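Local coordinates for protein delta-1-pyrroline-5-carboxylate dehydrogenase, mitochondrial (Mus musculus, PDB 4E3X) that oxidises L-glutamate gamma-semialdehyde to glutamate with NAD+, the second step of mitochondrial proline degradation, at residues Gln81-Val91 with Lys146-Thr154. Numbering follows the deposited sequence.
Sequences QLSPFNHAHKV and KTMVGQGKT
Ser83 and Val149 mark the tight centre of this contact, where the hairpin 81-91 meets the C-terminal end of helix 140-151. Ser83 OG donates to Val149 O at 2.8 Å, in the carbonyl plane on a lone pair, at a C=O...donor angle of 145°. Its chi1 of -177° sets OG anti to the backbone N and places it over one face of the Phe85 ring, near the rim. That ring turns its edge to the helix end, with CE2 3.4 Å from Met148 O and CD2, on the same edge, near Gly152 CA. Pro84 is wedged alongside, its CD 3.3 Å from Gly150 O. Close approach is allowed by the lack of side chains at two glycines: Ser83 CA comes within 5.0 Å of Gly150 CA, and Gly152, with positive phi, carries the chain out of the helix beside the proline. On the other flank Val149 CG1 touches Val91 CG1 at 3.7 Å, which in turn sits over the centre of the His89 ring.

The Gln81 side is looser and bridged by two waters. NE2 reaches Gly150 O at 3.2 Å, but from above the carbonyl plane and with an N-H...O angle of only 139°. One water accepts a hydrogen bond from Gln81 NE2 and donates to Lys146 O and Gln151 OE1; a second lies within bonding distance of Leu82 O and Gly150 O. Gln81 OE1 accepts a hydrogen bond from Leu240 N, which leaves NE2 turned to the helix.

Gln151 NE2 is hydrogen-bonded to Phe210 O, and its side chain lies about 6 Å from that of Asn211, the probable transition-state stabiliser. The contact thus packs an antiparallel hairpin, closed by consecutive type I turns, across a helix terminus in the aldehyde dehydrogenase fold, bordering its catalytic region.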
ATOM      1  N   GLN B  81       6.924 -32.774  12.006  1.00  7.92           N
ATOM      2  CA  GLN B  81       7.493 -32.456  10.705  1.00  7.83           C
ATOM      3  C   GLN B  81       8.346 -33.649  10.284  1.00  7.05           C
ATOM      4  O   GLN B  81       9.160 -34.145  11.076  1.00  8.52           O
ATOM      5  CB  GLN B  81       8.355 -31.199  10.792  1.00  7.92           C
ATOM      6  CG  GLN B  81       8.954 -30.785   9.468  1.00  7.62           C
ATOM      7  CD  GLN B  81       9.989 -29.694   9.623  1.00  7.33           C
ATOM      8  OE1 GLN B  81      10.270 -29.244  10.743  1.00  8.04           O
ATOM      9  NE2 GLN B  81      10.581 -29.271   8.510  1.00  7.52           N
ATOM     10  N   LEU B  82       8.140 -34.115   9.055  1.00  7.83           N
ATOM     11  CA  LEU B  82       8.850 -35.282   8.533  1.00  8.99           C
ATOM     12  C   LEU B  82       9.910 -34.864   7.516  1.00  9.08           C
ATOM     13  O   LEU B  82       9.747 -33.868   6.818  1.00 11.46           O
ATOM     14  CB  LEU B  82       7.859 -36.235   7.862  1.00 10.76           C
ATOM     15  CG  LEU B  82       6.594 -36.575   8.654  1.00 10.98           C
ATOM     16  CD1 LEU B  82       5.725 -37.536   7.848  1.00 13.01           C
ATOM     17  CD2 LEU B  82       6.937 -37.150  10.036  1.00 11.49           C
ATOM     18  N   SER B  83      10.994 -35.626   7.419  1.00  9.36           N
ATOM     19  CA  SER B  83      11.982 -35.381   6.379  1.00  9.02           C
ATOM     20  C   SER B  83      11.409 -35.863   5.045  1.00  8.68           C
ATOM     21  O   SER B  83      11.066 -37.033   4.916  1.00 10.33           O
ATOM     22  CB  SER B  83      13.278 -36.124   6.700  1.00  8.97           C
ATOM     23  OG  SER B  83      14.280 -35.834   5.738  1.00  9.46           O
ATOM     24  N   PRO B  84      11.298 -34.971   4.049  1.00  8.43           N
ATOM     25  CA  PRO B  84      10.583 -35.359   2.824  1.00  9.29           C
ATOM     26  C   PRO B  84      11.167 -36.579   2.100  1.00  9.87           C
ATOM     27  O   PRO B  84      10.412 -37.344   1.485  1.00 10.17           O
ATOM     28  CB  PRO B  84      10.703 -34.110   1.947  1.00  9.12           C
ATOM     29  CG  PRO B  84      10.744 -32.998   2.935  1.00  9.19           C
ATOM     30  CD  PRO B  84      11.566 -33.523   4.090  1.00  8.58           C
ATOM     31  N   PHE B  85      12.485 -36.755   2.163  1.00 10.06           N
ATOM     32  CA  PHE B  85      13.147 -37.854   1.457  1.00 11.25           C
ATOM     33  C   PHE B  85      13.315 -39.110   2.319  1.00 11.89           C
ATOM     34  O   PHE B  85      13.827 -40.130   1.859  1.00 12.70           O
ATOM     35  CB  PHE B  85      14.499 -37.390   0.903  1.00 11.15           C
ATOM     36  CG  PHE B  85      15.407 -36.782   1.943  1.00  9.46           C
ATOM     37  CD1 PHE B  85      16.260 -37.579   2.698  1.00  9.80           C
ATOM     38  CD2 PHE B  85      15.405 -35.412   2.172  1.00 10.00           C
ATOM     39  CE1 PHE B  85      17.094 -37.019   3.662  1.00  9.70           C
ATOM     40  CE2 PHE B  85      16.229 -34.847   3.130  1.00  9.82           C
ATOM     41  CZ  PHE B  85      17.081 -35.649   3.873  1.00  9.93           C
ATOM     42  N   ASN B  86      12.873 -39.026   3.568  1.00 11.45           N
ATOM     43  CA  ASN B  86      12.912 -40.156   4.492  1.00 12.88           C
ATOM     44  C   ASN B  86      11.866 -39.895   5.551  1.00 12.55           C
ATOM     45  O   ASN B  86      12.192 -39.470   6.663  1.00 12.38           O
ATOM     46  CB  ASN B  86      14.290 -40.300   5.138  1.00 14.98           C
ATOM     47  CG  ASN B  86      14.372 -41.493   6.083  1.00 17.78           C
ATOM     48  OD1 ASN B  86      13.529 -42.386   6.049  1.00 20.00           O
ATOM     49  ND2 ASN B  86      15.390 -41.503   6.937  1.00 19.19           N
ATOM     50  N   HIS B  87      10.605 -40.117   5.196  1.00 12.17           N
ATOM     51  CA  HIS B  87       9.512 -39.627   6.027  1.00 13.36           C
ATOM     52  C   HIS B  87       9.333 -40.405   7.328  1.00 13.19           C
ATOM     53  O   HIS B  87       8.544 -40.006   8.180  1.00 15.07           O
ATOM     54  CB  HIS B  87       8.196 -39.488   5.246  1.00 14.51           C
ATOM     55  CG  HIS B  87       7.891 -40.642   4.346  1.00 16.14           C
ATOM     56  ND1 HIS B  87       7.809 -41.942   4.798  1.00 17.72           N
ATOM     57  CD2 HIS B  87       7.630 -40.689   3.017  1.00 17.36           C
ATOM     58  CE1 HIS B  87       7.520 -42.740   3.785  1.00 18.50           C
ATOM     59  NE2 HIS B  87       7.408 -42.004   2.693  1.00 18.25           N
ATOM     60  N   ALA B  88      10.083 -41.494   7.492  1.00 13.48           N
ATOM     61  CA  ALA B  88      10.152 -42.171   8.783  1.00 14.29           C
ATOM     62  C   ALA B  88      10.898 -41.319   9.816  1.00 14.73           C
ATOM     63  O   ALA B  88      10.764 -41.540  11.021  1.00 15.71           O
ATOM     64  CB  ALA B  88      10.815 -43.534   8.638  1.00 15.39           C
ATOM     65  N   HIS B  89      11.685 -40.355   9.338  1.00 13.56           N
ATOM     66  CA  HIS B  89      12.416 -39.441  10.213  1.00 12.09           C
ATOM     67  C   HIS B  89      11.523 -38.263  10.602  1.00 11.75           C
ATOM     68  O   HIS B  89      11.211 -37.407   9.781  1.00 11.86           O
ATOM     69  CB  HIS B  89      13.699 -38.945   9.520  1.00 12.22           C
ATOM     70  CG  HIS B  89      14.558 -38.051  10.368  1.00 11.04           C
ATOM     71  ND1 HIS B  89      15.616 -37.337   9.844  1.00 10.80           N
ATOM     72  CD2 HIS B  89      14.528 -37.761  11.693  1.00 11.57           C
ATOM     73  CE1 HIS B  89      16.197 -36.642  10.808  1.00 11.34           C
ATOM     74  NE2 HIS B  89      15.551 -36.877  11.938  1.00 11.69           N
ATOM     75  N   LYS B  90      11.108 -38.231  11.860  1.00 10.72           N
ATOM     76  CA  LYS B  90      10.404 -37.078  12.393  1.00 10.06           C
ATOM     77  C   LYS B  90      11.456 -36.073  12.828  1.00  8.74           C
ATOM     78  O   LYS B  90      12.138 -36.284  13.829  1.00 10.11           O
ATOM     79  CB  LYS B  90       9.537 -37.492  13.579  1.00 12.12           C
ATOM     80  CG  LYS B  90       8.395 -38.416  13.195  1.00 14.26           C
ATOM     81  CD  LYS B  90       7.732 -39.016  14.423  1.00 16.65           C
ATOM     82  CE  LYS B  90       6.475 -39.781  14.059  1.00 19.21           C
ATOM     83  NZ  LYS B  90       6.773 -40.958  13.204  1.00 20.91           N
ATOM     84  N   VAL B  91      11.611 -34.994  12.068  1.00  8.66           N
ATOM     85  CA  VAL B  91      12.680 -34.042  12.354  1.00  8.39           C
ATOM     86  C   VAL B  91      12.317 -33.080  13.476  1.00  8.26           C
ATOM     87  O   VAL B  91      13.191 -32.524  14.143  1.00  8.01           O
ATOM     88  CB  VAL B  91      13.139 -33.273  11.090  1.00  8.09           C
ATOM     89  CG1 VAL B  91      13.432 -34.251   9.955  1.00  9.75           C
ATOM     90  CG2 VAL B  91      12.099 -32.236  10.665  1.00  8.20           C
ATOM     91  N   LYS B 146      19.191 -27.727   8.411  1.00  8.20           N
ATOM     92  CA  LYS B 146      17.806 -27.861   8.840  1.00  7.72           C
ATOM     93  C   LYS B 146      16.842 -27.675   7.669  1.00  7.86           C
ATOM     94  O   LYS B 146      15.785 -28.292   7.630  1.00  8.16           O
ATOM     95  CB  LYS B 146      17.500 -26.884   9.976  1.00  7.81           C
ATOM     96  CG  LYS B 146      18.190 -27.295  11.267  1.00  8.04           C
ATOM     97  CD  LYS B 146      17.946 -26.336  12.421  1.00  8.11           C
ATOM     98  CE  LYS B 146      18.570 -26.885  13.688  1.00  9.22           C
ATOM     99  NZ  LYS B 146      18.399 -25.965  14.848  1.00  9.99           N
ATOM    100  N   THR B 147      17.219 -26.828   6.719  1.00  7.36           N
ATOM    101  CA  THR B 147      16.421 -26.623   5.520  1.00  7.36           C
ATOM    102  C   THR B 147      16.539 -27.841   4.585  1.00  8.31           C
ATOM    103  O   THR B 147      15.558 -28.282   3.977  1.00  9.03           O
ATOM    104  CB  THR B 147      16.846 -25.315   4.819  1.00  7.71           C
ATOM    105  OG1 THR B 147      16.648 -24.210   5.718  1.00  8.04           O
ATOM    106  CG2 THR B 147      16.037 -25.071   3.559  1.00  9.65           C
ATOM    107  N   MET B 148      17.736 -28.409   4.484  1.00  7.92           N
ATOM    108  CA  MET B 148      17.916 -29.629   3.692  1.00  7.85           C
ATOM    109  C   MET B 148      17.116 -30.793   4.254  1.00  7.99           C
ATOM    110  O   MET B 148      16.358 -31.450   3.538  1.00  9.27           O
ATOM    111  CB  MET B 148      19.395 -30.015   3.637  1.00  8.57           C
ATOM    112  CG  MET B 148      20.263 -29.038   2.855  1.00  8.89           C
ATOM    113  SD  MET B 148      22.002 -29.511   2.814  1.00  9.90           S
ATOM    114  CE  MET B 148      21.896 -31.057   1.920  1.00 10.13           C
ATOM    115  N   VAL B 149      17.296 -31.058   5.540  1.00  8.27           N
ATOM    116  CA  VAL B 149      16.694 -32.241   6.139  1.00  9.49           C
ATOM    117  C   VAL B 149      15.193 -32.083   6.347  1.00  9.20           C
ATOM    118  O   VAL B 149      14.434 -33.033   6.161  1.00  9.75           O
ATOM    119  CB  VAL B 149      17.416 -32.622   7.449  1.00 11.15           C
ATOM    120  CG1 VAL B 149      16.668 -33.714   8.199  1.00 12.79           C
ATOM    121  CG2 VAL B 149      18.841 -33.051   7.153  1.00 11.57           C
ATOM    122  N   GLY B 150      14.765 -30.877   6.707  1.00  8.10           N
ATOM    123  CA  GLY B 150      13.363 -30.651   6.999  1.00  8.14           C
ATOM    124  C   GLY B 150      12.512 -30.309   5.789  1.00  8.33           C
ATOM    125  O   GLY B 150      11.330 -30.642   5.760  1.00  8.25           O
ATOM    126  N   GLN B 151      13.097 -29.647   4.794  1.00  8.32           N
ATOM    127  CA  GLN B 151      12.344 -29.233   3.608  1.00  7.81           C
ATOM    128  C   GLN B 151      12.773 -29.969   2.334  1.00  7.60           C
ATOM    129  O   GLN B 151      12.156 -29.798   1.288  1.00  7.80           O
ATOM    130  CB  GLN B 151      12.412 -27.716   3.411  1.00  7.56           C
ATOM    131  CG  GLN B 151      11.613 -26.923   4.429  1.00  8.07           C
ATOM    132  CD  GLN B 151      12.363 -25.695   4.900  1.00  7.03           C
ATOM    133  OE1 GLN B 151      13.105 -25.748   5.877  1.00  7.77           O
ATOM    134  NE2 GLN B 151      12.191 -24.586   4.195  1.00  8.20           N
ATOM    135  N   GLY B 152      13.815 -30.795   2.428  1.00  7.76           N
ATOM    136  CA  GLY B 152      14.238 -31.618   1.303  1.00  7.61           C
ATOM    137  C   GLY B 152      15.086 -30.904   0.265  1.00  7.94           C
ATOM    138  O   GLY B 152      15.195 -31.374  -0.866  1.00  9.79           O
ATOM    139  N   LYS B 153      15.664 -29.765   0.631  1.00  7.73           N
ATOM    140  CA  LYS B 153      16.517 -29.015  -0.290  1.00  7.94           C
ATOM    141  C   LYS B 153      17.902 -29.622  -0.482  1.00  8.65           C
ATOM    142  O   LYS B 153      18.464 -30.219   0.435  1.00  9.58           O
ATOM    143  CB  LYS B 153      16.661 -27.561   0.177  1.00  8.79           C
ATOM    144  CG  LYS B 153      15.338 -26.804   0.205  1.00  9.50           C
ATOM    145  CD  LYS B 153      15.493 -25.312  -0.039  1.00  9.61           C
ATOM    146  CE  LYS B 153      14.121 -24.694  -0.229  1.00  9.69           C
ATOM    147  NZ  LYS B 153      14.168 -23.243  -0.556  1.00  8.96           N
ATOM    148  N   THR B 154      18.454 -29.451  -1.679  1.00  8.64           N
ATOM    149  CA  THR B 154      19.856 -29.762  -1.906  1.00  9.41           C
ATOM    150  C   THR B 154      20.731 -28.681  -1.273  1.00  8.93           C
ATOM    151  O   THR B 154      20.245 -27.615  -0.882  1.00  8.99           O
ATOM    152  CB  THR B 154      20.178 -29.806  -3.399  1.00  9.67           C
ATOM    153  OG1 THR B 154      19.799 -28.554  -3.982  1.00 10.41           O
ATOM    154  CG2 THR B 154      19.430 -30.951  -4.082  1.00 11.04           C
TER
HETATM  155  O   HOH W   1      13.049 -27.305   8.115  1.00  7.82           O
HETATM  156  O   HOH W   2       8.491 -31.254   6.089  1.00 10.47           O